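Local structure of replicative DNA helicase (Nostoc punctiforme, 4O1R) at residues R71-N75 against K85-E89; K77-I81 against E94-L98. The protein probably acts as a self-excising intein of the DnaB helicase, cutting itself out by protein splicing and joining the flanking host segments. All coordinates share one frame; numbering follows the deposited sequence. Where two conformers were deposited one is given.

Contact 1: residues R71-N75 against K85-E89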
loop_
_atom_site.group_PDB
_atom_site.type_symbol
_atom_site.label_atom_id
_atom_site.label_comp_id
_atom_site.label_asym_id
_atom_site.label_seq_id
_atom_site.Cartn_x
_atom_site.Cartn_y
_atom_site.Cartn_z
ATOM N N ARG A 71 0.153 -6.610 -5.153
ATOM C CA ARG A 71 -1.036 -7.452 -5.319
ATOM C C ARG A 71 -2.032 -7.095 -4.239
ATOM O O ARG A 71 -1.748 -7.244 -3.051
ATOM C CB ARG A 71 -0.676 -8.943 -5.292
ATOM C CG ARG A 71 0.184 -9.283 -6.512
ATOM C CD ARG A 71 0.709 -10.686 -6.507
ATOM N NE ARG A 71 -0.360 -11.639 -6.742
ATOM C CZ ARG A 71 -0.596 -12.699 -5.982
ATOM N NH1 ARG A 71 0.177 -12.946 -4.929
ATOM N NH2 ARG A 71 -1.597 -13.515 -6.288
ATOM N N ALA A 72 -3.195 -6.594 -4.667
ATOM C CA ALA A 72 -4.188 -6.039 -3.763
ATOM C C ALA A 72 -5.591 -6.457 -4.154
ATOM O O ALA A 72 -5.855 -6.813 -5.301
ATOM C CB ALA A 72 -4.090 -4.503 -3.732
ATOM N N THR A 73 -6.497 -6.402 -3.191
ATOM C CA THR A 73 -7.902 -6.655 -3.509
ATOM C C THR A 73 -8.475 -5.530 -4.377
ATOM O O THR A 73 -7.940 -4.418 -4.416
ATOM C CB THR A 73 -8.734 -6.820 -2.244
ATOM O OG1 THR A 73 -8.633 -5.628 -1.455
ATOM C CG2 THR A 73 -8.263 -8.013 -1.413
ATOM N N GLY A 74 -9.577 -5.824 -5.060
ATOM C CA GLY A 74 -10.177 -4.872 -5.980
ATOM C C GLY A 74 -10.646 -3.602 -5.299
ATOM O O GLY A 74 -10.683 -2.541 -5.919
ATOM N N ASN A 75 -11.035 -3.707 -4.033
ATOM C CA ASN A 75 -11.502 -2.548 -3.289
ATOM C C ASN A 75 -10.397 -1.770 -2.587
ATOM O O ASN A 75 -10.683 -0.765 -1.946
ATOM C CB ASN A 75 -12.613 -2.929 -2.285
ATOM C CG ASN A 75 -12.165 -3.909 -1.212
ATOM O OD1 ASN A 75 -11.218 -4.678 -1.386
ATOM N ND2 ASN A 75 -12.885 -3.898 -0.093
ATOM N N LYS A 85 -8.814 6.105 -5.098
ATOM C CA LYS A 85 -9.662 5.267 -5.956
ATOM C C LYS A 85 -9.390 3.794 -5.696
ATOM O O LYS A 85 -8.238 3.387 -5.478
ATOM C CB LYS A 85 -9.375 5.538 -7.439
ATOM C CG LYS A 85 -9.701 6.946 -7.915
ATOM C CD LYS A 85 -9.841 6.965 -9.411
ATOM C CE LYS A 85 -10.178 8.341 -9.898
ATOM N NZ LYS A 85 -10.154 8.357 -11.383
ATOM N N ARG A 86 -10.457 3.004 -5.712
ATOM C CA ARG A 86 -10.331 1.549 -5.673
ATOM C C ARG A 86 -9.509 1.046 -6.847
ATOM O O ARG A 86 -9.608 1.578 -7.966
ATOM C CB ARG A 86 -11.713 0.918 -5.781
ATOM C CG ARG A 86 -12.650 1.211 -4.621
ATOM C CD ARG A 86 -14.078 0.830 -4.981
ATOM N NE ARG A 86 -14.177 -0.592 -5.337
ATOM C CZ ARG A 86 -14.798 -1.521 -4.615
ATOM N NH1 ARG A 86 -15.365 -1.211 -3.454
ATOM N NH2 ARG A 86 -14.815 -2.776 -5.062
ATOM N N LEU A 87 -8.726 -0.001 -6.609
ATOM C CA LEU A 87 -7.990 -0.652 -7.681
ATOM C C LEU A 87 -8.912 -0.988 -8.862
ATOM O O LEU A 87 -8.545 -0.772 -10.031
ATOM C CB LEU A 87 -7.270 -1.910 -7.152
ATOM C CG LEU A 87 -6.492 -2.722 -8.203
ATOM C CD1 LEU A 87 -5.308 -3.442 -7.560
ATOM C CD2 LEU A 87 -7.402 -3.721 -8.926
ATOM N N ASP A 88 -10.114 -1.485 -8.559
ATOM C CA ASP A 88 -11.022 -1.887 -9.624
ATOM C C ASP A 88 -11.764 -0.718 -10.280
ATOM O O ASP A 88 -12.641 -0.940 -11.121
ATOM C CB ASP A 88 -11.954 -3.024 -9.165
ATOM C CG ASP A 88 -12.891 -2.628 -8.048
ATOM O OD1 ASP A 88 -13.122 -1.424 -7.814
ATOM O OD2 ASP A 88 -13.418 -3.555 -7.386
ATOM N N GLU A 89 -11.355 0.514 -9.934
ATOM C CA GLU A 89 -11.800 1.714 -10.652
ATOM C C GLU A 89 -10.661 2.427 -11.389
ATOM O O GLU A 89 -10.886 3.442 -12.035
ATOM C CB GLU A 89 -12.507 2.678 -9.694
ATOM C CG GLU A 89 -13.830 2.101 -9.135
ATOM C CD GLU A 89 -14.953 1.938 -10.187
ATOM O OE1 GLU A 89 -14.983 2.684 -11.190
ATOM O OE2 GLU A 89 -15.823 1.053 -10.013
#

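Contact 2: residues K77-I81 against E94-L98. Unlike the reference sequence in segment 94-98: Ala97 (reference Cys). With NA (sodium ion), chain D.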
loop_
_atom_site.group_PDB
_atom_site.type_symbol
_atom_site.label_atom_id
_atom_site.label_comp_id
_atom_site.label_asym_id
_atom_site.label_seq_id
_atom_site.Cartn_x
_atom_site.Cartn_y
_atom_site.Cartn_z
ATOM N N LYS A 77 -7.720 0.924 -1.989
ATOM C CA LYS A 77 -7.576 2.259 -2.588
ATOM C C LYS A 77 -6.118 2.711 -2.709
ATOM O O LYS A 77 -5.268 2.428 -1.852
ATOM C CB LYS A 77 -8.400 3.303 -1.828
ATOM C CG LYS A 77 -9.923 3.088 -1.948
ATOM C CD LYS A 77 -10.720 4.246 -1.361
ATOM C CE LYS A 77 -12.209 4.032 -1.570
ATOM N NZ LYS A 77 -13.001 5.217 -1.167
ATOM N N PHE A 78 -5.869 3.399 -3.819
ATOM C CA PHE A 78 -4.587 4.003 -4.178
ATOM C C PHE A 78 -4.835 5.474 -4.471
ATOM O O PHE A 78 -5.971 5.869 -4.752
ATOM C CB PHE A 78 -4.020 3.308 -5.416
ATOM C CG PHE A 78 -3.676 1.868 -5.168
ATOM C CD1 PHE A 78 -4.661 0.884 -5.210
ATOM C CD2 PHE A 78 -2.375 1.490 -4.853
ATOM C CE1 PHE A 78 -4.351 -0.444 -4.955
ATOM C CE2 PHE A 78 -2.064 0.155 -4.604
ATOM C CZ PHE A 78 -3.056 -0.805 -4.651
ATOM N N LEU A 79 -3.792 6.297 -4.391
ATOM C CA LEU A 79 -4.000 7.739 -4.519
ATOM C C LEU A 79 -3.710 8.231 -5.931
ATOM O O LEU A 79 -2.599 8.059 -6.444
ATOM C CB LEU A 79 -3.118 8.493 -3.516
ATOM C CG LEU A 79 -3.280 10.021 -3.534
ATOM C CD1 LEU A 79 -4.708 10.446 -3.239
ATOM C CD2 LEU A 79 -2.324 10.659 -2.547
ATOM N N THR A 80 -4.715 8.834 -6.558
ATOM C CA THR A 80 -4.524 9.492 -7.851
ATOM C C THR A 80 -4.544 11.013 -7.649
ATOM O O THR A 80 -4.863 11.495 -6.559
ATOM C CB THR A 80 -5.642 9.137 -8.858
ATOM O OG1 THR A 80 -6.849 9.853 -8.526
ATOM C CG2 THR A 80 -5.889 7.630 -8.902
ATOM N N ILE A 81 -4.243 11.767 -8.709
ATOM C CA ILE A 81 -4.250 13.232 -8.641
ATOM C C ILE A 81 -5.668 13.766 -8.424
ATOM O O ILE A 81 -5.847 14.937 -8.067
ATOM C CB ILE A 81 -3.613 13.833 -9.933
ATOM C CG1 ILE A 81 -3.156 15.284 -9.733
ATOM C CG2 ILE A 81 -4.556 13.724 -11.129
ATOM C CD1 ILE A 81 -2.027 15.414 -8.789
ATOM N N GLU A 94 -3.464 5.576 -15.905
ATOM C CA GLU A 94 -3.753 6.425 -14.753
ATOM C C GLU A 94 -2.526 6.468 -13.835
ATOM O O GLU A 94 -1.790 5.487 -13.728
ATOM C CB GLU A 94 -4.992 5.911 -14.026
ATOM C CG GLU A 94 -5.567 6.893 -13.029
ATOM C CD GLU A 94 -7.040 6.684 -12.805
ATOM O OE1 GLU A 94 -7.628 5.733 -13.368
ATOM O OE2 GLU A 94 -7.631 7.508 -12.086
ATOM N N HIS A 95 -2.297 7.603 -13.174
ATOM C CA HIS A 95 -1.116 7.752 -12.326
ATOM C C HIS A 95 -1.448 7.603 -10.843
ATOM O O HIS A 95 -2.529 8.002 -10.396
ATOM C CB HIS A 95 -0.476 9.120 -12.571
ATOM C CG HIS A 95 0.184 9.265 -13.911
ATOM N ND1 HIS A 95 -0.499 9.219 -15.112
ATOM C CD2 HIS A 95 1.478 9.508 -14.226
ATOM C CE1 HIS A 95 0.355 9.407 -16.108
ATOM N NE2 HIS A 95 1.556 9.588 -15.595
ATOM N N LEU A 96 -0.496 7.041 -10.096
ATOM C CA LEU A 96 -0.625 6.827 -8.651
ATOM C C LEU A 96 0.536 7.468 -7.916
ATOM O O LEU A 96 1.650 7.560 -8.450
ATOM C CB LEU A 96 -0.603 5.337 -8.311
ATOM C CG LEU A 96 -1.626 4.430 -8.960
ATOM C CD1 LEU A 96 -1.392 3.032 -8.416
ATOM C CD2 LEU A 96 -3.016 4.941 -8.622
ATOM N N ALA A 97 0.274 7.880 -6.673
ATOM C CA ALA A 97 1.313 8.446 -5.822
ATOM C C ALA A 97 2.202 7.362 -5.250
ATOM O O ALA A 97 1.717 6.388 -4.647
ATOM C CB ALA A 97 0.688 9.229 -4.684
ATOM N N LEU A 98 3.503 7.548 -5.434
ATOM C CA LEU A 98 4.509 6.614 -4.937
ATOM C C LEU A 98 5.621 7.414 -4.287
ATOM O O LEU A 98 5.911 8.514 -4.738
ATOM C CB LEU A 98 5.087 5.799 -6.112
ATOM C CG LEU A 98 4.441 4.486 -6.580
ATOM C CD1 LEU A 98 3.019 4.660 -7.052
ATOM C CD2 LEU A 98 5.242 3.888 -7.707
HETATM NA NA NA D . -6.193 17.156 -7.387
HETATM O O HOH W 1 -0.989 5.361 -4.441
HETATM O O HOH W 2 -3.239 10.541 -11.003
HETATM O O HOH W 3 -4.455 18.577 -8.414
HETATM O O HOH W 4 -4.369 16.610 -5.887
HETATM O O HOH W 5 -7.157 17.365 -9.382
HETATM O O HOH W 6 -8.109 16.861 -6.497
#

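Contact 1: residues R71-N75 against K85-E89
Ala72 turns its methyl to Leu87, CB lying 4.2 Å from Leu87 CD1 at the apolar end of the contact. At Thr73 it is the backbone that touches, its O lying 3.8 Å from Leu87 CB; the hydroxyl faces elsewhere, OG1 donating to Asn75 OD1 at 2.8 Å and also hydrogen-bonding Ala4 N. Gly74 carries the polar link: its O accepts Asp88 N at 2.9 Å, with 155° at the hydrogen. Asn75 then lays its CB over one face of the Arg86 guanidinium, 3.2 Å above the plane and off centre. The Arg86 chain bends at chi3 (58°), which brings NE and NH2 side-on to Asp88 OD1 and OD2, at 2.8 Å from NE to OD1. The segment 73-76, Thr-Gly-Asn-His, probably corresponds to the block B motif of inteins, which in relatives serves the N-terminal splice junction. Gly74 O also sits over the face of the Asp88 carboxylate, 3.1 Å from Asp88 CG; the nearby Arg86 charge and the Asp88 N-H probably ease the closeness of these oxygens.

Contact 2: residues K77-I81 against E94-L98
Leu96 and Phe78 meet where two strands cross nearly at right angles: the axes of 77-80 and 95-98 come within 4.8 Å at 99°, so a single direct backbone bond joins the segments. In it Ala97 N donates to Leu79 O at 2.9 Å, and Leu96 CA adds a CA-H...O contact to the same oxygen at 3.2 Å. The crossing sets strand 77-80 of the four-stranded sheet against strand 95-99 of the seven-stranded one, consistent with the all-beta intein splicing domain. The tight part packs around it. Leu96 CG stands anti to its carbonyl carbon (chi1 -57°), which carries both methyls to the strand opposite: CD2 reaches Phe78 CB at 3.7 Å and Thr80 CG2 at 3.9 Å, while CD1 approaches the phenyl ring obliquely. Trimming Leu96 to an alanine here would probably open a gap beside Phe78 CB and take away one of the apolar neighbours of Thr80 CG2. On the other side of the crossing, Leu79 CD2 lies 4.0 Å from the CB of Ala97, a residue that is cysteine in the reference sequence. Glu94 rests OE2 against Thr80 CG2 at 3.6 Å, but its charge is answered by Lys85, and the Thr80 hydroxyl bonds to Gly83 O and Asn82 N. Towards Ile81 the strands part and water takes over. One molecule accepts from Ile81 N and donates to His95 O, and beyond it Ile81 O binds a sodium ion at 2.4 Å that carries four further waters. The chemistry thus divides: apolar groups fill the crossing, whereas, apart from the one direct bond, the flanking backbone groups Leu79 N with Ala97 O and Ile81 N with His95 O are bridged by water.

Overall arrangement
The centres of contacts 1 and 2 lie 11 Å apart, and each is about as far from the centre of the chain. Their segments alternate in sequence: 71-75, 77-81, 85-89, 94-98. Strands 77-80 and 83-86 are antiparallel neighbours in a four-stranded sheet, whereas 69-72 and 95-99 belong to the seven-stranded one, so both contacts fasten the same hairpin to the larger sheet. Two bonds tie them directly, a salt bridge between Lys85 NZ and Glu94 OE2 at 2.8 Å and a probable hydrogen bond between Lys85 N and Phe78 O. Such interleaving fits the compact, all-beta fold of the intein splicing domain.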